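Magnesium and cobalt efflux protein (Bordetella parapertussis, PDB 3JTF) probably takes part in magnesium and cobalt ion transport; this fragment is its CBS domain pair, which binds AMP. Local coordinates at residues E4-I10 and P82-N88. Sequence-based numbering, arbitrary orientation.
Sequences ERTVADI and PEVKRLN
Leu87 pushes its isobutyl group against residues 5-10: Leu87 CD2 meets Ile10 CD1 tip to tip at 3.7 Å, while Leu87 CD1 lies 3.8 Å from Arg5 CB. CG of Leu87 stands anti to its own carbonyl carbon (chi1 -59°), which carries it toward residues 5-10. Beside this apolar patch Glu4, bent at chi2, brings its carboxylate to the start of helix 87-96, right after the N-cap residue Arg86. Glu4 OE2 accepts the backbone N-H of Leu87 at 3.1 Å through its syn lone pair, and the same N-H makes a weak bond to Arg5 O. The second oxygen, OE1, lies near Asn88 N, but its position is less certain. A negative charge here probably interacts favourably with the N-terminal end of helix 87-96. Farther along, the backbones of Thr6 and Arg86 form a single beta bridge. Val7 N donates to Lys85 O at 2.9 Å, and Ala8 N to Glu83 O at 3.1 Å. The type I turn Pro82-Lys85 thus takes two N-H groups at the start of a short, weakly bonded helix. A water lies 2.8 Å from Thr6 OG1 and donates weakly to Glu83 O. The N-terminal segment, leading into edge strand 12-13, packs beside the turn between strand 80-82 of the same sheet and helix 87-96; the Ile10 side chain is about 8 Å from the bound AMP and about 4 Å from the side chain of AMP-binding Asp119. Gln123 of helix 117-126 touches Arg5, Ile10 and Leu87, Arg5 is salt-bridged to Asp127, and Val104 of strand 101-105 packs against Val7 and Glu83.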
ATOM      1  N   GLU B   4      -7.226  12.879 -24.131  1.00 38.27           N
ATOM      2  CA  GLU B   4      -6.254  12.334 -23.143  1.00 37.83           C
ATOM      3  C   GLU B   4      -6.815  10.956 -22.690  1.00 36.48           C
ATOM      4  O   GLU B   4      -8.007  10.674 -22.914  1.00 37.67           O
ATOM      5  CB  GLU B   4      -6.083  13.368 -22.008  1.00 38.42           C
ATOM      6  CG  GLU B   4      -4.983  13.095 -20.969  1.00 40.59           C
ATOM      7  CD  GLU B   4      -5.546  12.656 -19.605  1.00 42.30           C
ATOM      8  OE1 GLU B   4      -5.705  13.517 -18.710  1.00 43.87           O
ATOM      9  OE2 GLU B   4      -5.851  11.463 -19.426  1.00 42.31           O
ATOM     10  N   ARG B   5      -5.987  10.098 -22.081  1.00 33.48           N
ATOM     11  CA  ARG B   5      -6.407   8.728 -21.745  1.00 31.45           C
ATOM     12  C   ARG B   5      -7.524   8.699 -20.705  1.00 28.25           C
ATOM     13  O   ARG B   5      -7.684   9.663 -19.928  1.00 27.64           O
ATOM     14  CB  ARG B   5      -5.249   7.925 -21.157  1.00 31.81           C
ATOM     15  CG  ARG B   5      -4.040   7.907 -22.019  1.00 36.03           C
ATOM     16  CD  ARG B   5      -3.232   6.684 -21.788  1.00 39.54           C
ATOM     17  NE  ARG B   5      -2.355   6.478 -22.935  1.00 41.73           N
ATOM     18  CZ  ARG B   5      -2.523   5.551 -23.873  1.00 43.58           C
ATOM     19  NH1 ARG B   5      -3.555   4.702 -23.834  1.00 44.93           N
ATOM     20  NH2 ARG B   5      -1.646   5.480 -24.862  1.00 44.42           N
ATOM     21  N   THR B   6      -8.216   7.559 -20.617  1.00 24.50           N
ATOM     22  CA  THR B   6      -9.208   7.381 -19.573  1.00 21.41           C
ATOM     23  C   THR B   6      -8.952   6.162 -18.665  1.00 20.02           C
ATOM     24  O   THR B   6      -8.117   5.282 -18.932  1.00 19.21           O
ATOM     25  CB  THR B   6     -10.625   7.303 -20.148  1.00 20.85           C
ATOM     26  OG1 THR B   6     -10.804   6.039 -20.764  1.00 20.29           O
ATOM     27  CG2 THR B   6     -10.903   8.437 -21.177  1.00 20.84           C
ATOM     28  N   VAL B   7      -9.690   6.140 -17.573  1.00 17.49           N
ATOM     29  CA  VAL B   7      -9.631   5.041 -16.616  1.00 17.77           C
ATOM     30  C   VAL B   7      -9.767   3.658 -17.282  1.00 16.48           C
ATOM     31  O   VAL B   7      -9.050   2.726 -16.927  1.00 14.36           O
ATOM     32  CB  VAL B   7     -10.699   5.240 -15.518  1.00 17.94           C
ATOM     33  CG1 VAL B   7     -11.027   3.921 -14.800  1.00 20.92           C
ATOM     34  CG2 VAL B   7     -10.201   6.284 -14.561  1.00 18.81           C
ATOM     35  N   ALA B   8     -10.659   3.540 -18.255  1.00 17.12           N
ATOM     36  CA  ALA B   8     -10.866   2.258 -18.950  1.00 18.05           C
ATOM     37  C   ALA B   8      -9.573   1.667 -19.524  1.00 18.65           C
ATOM     38  O   ALA B   8      -9.432   0.460 -19.550  1.00 19.52           O
ATOM     39  CB  ALA B   8     -11.925   2.394 -20.076  1.00 18.75           C
ATOM     40  N   ASP B   9      -8.651   2.506 -19.989  1.00 19.00           N
ATOM     41  CA  ASP B   9      -7.364   2.046 -20.544  1.00 19.78           C
ATOM     42  C   ASP B   9      -6.442   1.408 -19.491  1.00 19.24           C
ATOM     43  O   ASP B   9      -5.548   0.653 -19.838  1.00 19.40           O
ATOM     44  CB  ASP B   9      -6.570   3.232 -21.138  1.00 20.74           C
ATOM     45  CG  ASP B   9      -7.293   3.917 -22.299  1.00 24.44           C
ATOM     46  OD1 ASP B   9      -8.073   3.228 -22.981  1.00 27.79           O
ATOM     47  OD2 ASP B   9      -7.090   5.143 -22.512  1.00 29.86           O
ATOM     48  N   ILE B  10      -6.595   1.752 -18.217  1.00 17.55           N
ATOM     49  CA  ILE B  10      -5.613   1.281 -17.226  1.00 17.60           C
ATOM     50  C   ILE B  10      -6.196   0.435 -16.078  1.00 17.48           C
ATOM     51  O   ILE B  10      -5.462  -0.090 -15.254  1.00 18.19           O
ATOM     52  CB  ILE B  10      -4.834   2.474 -16.617  1.00 17.68           C
ATOM     53  CG1 ILE B  10      -5.766   3.366 -15.797  1.00 17.11           C
ATOM     54  CG2 ILE B  10      -4.136   3.299 -17.744  1.00 18.01           C
ATOM     55  CD1 ILE B  10      -5.030   4.356 -14.889  1.00 18.08           C
ATOM     56  N   PRO B  82     -16.466   6.779 -13.016  1.00 16.85           N
ATOM     57  CA  PRO B  82     -16.734   6.291 -14.359  1.00 16.92           C
ATOM     58  C   PRO B  82     -15.500   5.902 -15.154  1.00 18.01           C
ATOM     59  O   PRO B  82     -14.410   6.489 -15.010  1.00 16.74           O
ATOM     60  CB  PRO B  82     -17.447   7.486 -15.063  1.00 17.60           C
ATOM     61  CG  PRO B  82     -17.133   8.638 -14.294  1.00 18.39           C
ATOM     62  CD  PRO B  82     -16.864   8.177 -12.840  1.00 17.13           C
ATOM     63  N   GLU B  83     -15.718   4.969 -16.065  1.00 17.84           N
ATOM     64  CA  GLU B  83     -14.703   4.547 -17.015  1.00 18.73           C
ATOM     65  C   GLU B  83     -14.130   5.687 -17.808  1.00 17.42           C
ATOM     66  O   GLU B  83     -12.989   5.620 -18.228  1.00 16.69           O
ATOM     67  CB  GLU B  83     -15.302   3.557 -18.035  1.00 18.70           C
ATOM     68  CG  GLU B  83     -15.181   2.165 -17.635  1.00 22.55           C
ATOM     69  CD  GLU B  83     -15.746   1.191 -18.653  1.00 23.64           C
ATOM     70  OE1 GLU B  83     -15.846   1.511 -19.848  1.00 27.73           O
ATOM     71  OE2 GLU B  83     -16.088   0.083 -18.249  1.00 30.05           O
ATOM     72  N   VAL B  84     -14.957   6.685 -18.091  1.00 17.16           N
ATOM     73  CA  VAL B  84     -14.545   7.777 -18.939  1.00 17.74           C
ATOM     74  C   VAL B  84     -13.687   8.829 -18.209  1.00 17.93           C
ATOM     75  O   VAL B  84     -13.210   9.760 -18.828  1.00 18.10           O
ATOM     76  CB  VAL B  84     -15.752   8.477 -19.630  1.00 18.26           C
ATOM     77  CG1 VAL B  84     -16.439   7.499 -20.627  1.00 18.44           C
ATOM     78  CG2 VAL B  84     -16.755   9.091 -18.589  1.00 17.63           C
ATOM     79  N   LYS B  85     -13.452   8.670 -16.908  1.00 16.95           N
ATOM     80  CA  LYS B  85     -12.735   9.707 -16.169  1.00 17.03           C
ATOM     81  C   LYS B  85     -11.311   9.794 -16.716  1.00 16.62           C
ATOM     82  O   LYS B  85     -10.669   8.778 -16.989  1.00 15.49           O
ATOM     83  CB  LYS B  85     -12.769   9.410 -14.668  1.00 18.21           C
ATOM     84  CG  LYS B  85     -12.202  10.544 -13.809  1.00 19.40           C
ATOM     85  CD  LYS B  85     -12.911  10.696 -12.507  1.00 20.00           C
ATOM     86  CE  LYS B  85     -12.624  12.055 -11.867  1.00 22.23           C
ATOM     87  NZ  LYS B  85     -13.533  12.344 -10.727  1.00 18.89           N
ATOM     88  N   ARG B  86     -10.849  11.014 -16.953  1.00 16.47           N
ATOM     89  CA  ARG B  86      -9.512  11.226 -17.474  1.00 17.14           C
ATOM     90  C   ARG B  86      -8.467  11.089 -16.366  1.00 15.81           C
ATOM     91  O   ARG B  86      -8.735  11.385 -15.200  1.00 12.70           O
ATOM     92  CB  ARG B  86      -9.421  12.577 -18.186  1.00 19.17           C
ATOM     93  CG  ARG B  86     -10.380  12.641 -19.435  1.00 22.95           C
ATOM     94  CD  ARG B  86     -10.040  13.775 -20.419  1.00 31.91           C
ATOM     95  NE  ARG B  86      -9.395  14.926 -19.781  1.00 39.87           N
ATOM     96  CZ  ARG B  86      -9.970  15.751 -18.890  1.00 43.89           C
ATOM     97  NH1 ARG B  86     -11.237  15.576 -18.500  1.00 46.03           N
ATOM     98  NH2 ARG B  86      -9.263  16.754 -18.370  1.00 43.49           N
ATOM     99  N   LEU B  87      -7.291  10.632 -16.759  1.00 15.01           N
ATOM    100  CA  LEU B  87      -6.213  10.318 -15.815  1.00 16.51           C
ATOM    101  C   LEU B  87      -5.668  11.540 -15.090  1.00 16.01           C
ATOM    102  O   LEU B  87      -5.391  11.452 -13.908  1.00 13.68           O
ATOM    103  CB  LEU B  87      -5.056   9.598 -16.504  1.00 16.05           C
ATOM    104  CG  LEU B  87      -5.460   8.279 -17.165  1.00 18.25           C
ATOM    105  CD1 LEU B  87      -4.209   7.477 -17.517  1.00 16.88           C
ATOM    106  CD2 LEU B  87      -6.421   7.454 -16.316  1.00 17.93           C
ATOM    107  N   ASN B  88      -5.519  12.663 -15.781  1.00 17.36           N
ATOM    108  CA  ASN B  88      -4.902  13.830 -15.141  1.00 18.64           C
ATOM    109  C   ASN B  88      -5.815  14.324 -13.990  1.00 17.28           C
ATOM    110  O   ASN B  88      -5.318  14.701 -12.921  1.00 17.16           O
ATOM    111  CB  ASN B  88      -4.567  14.964 -16.133  1.00 19.82           C
ATOM    112  CG  ASN B  88      -3.524  14.554 -17.217  1.00 26.06           C
ATOM    113  OD1 ASN B  88      -2.691  13.643 -17.023  1.00 31.81           O
ATOM    114  ND2 ASN B  88      -3.575  15.243 -18.365  1.00 27.94           N
TER
HETATM  115  O   HOH W   1     -13.449   5.433 -21.544  1.00 28.36           O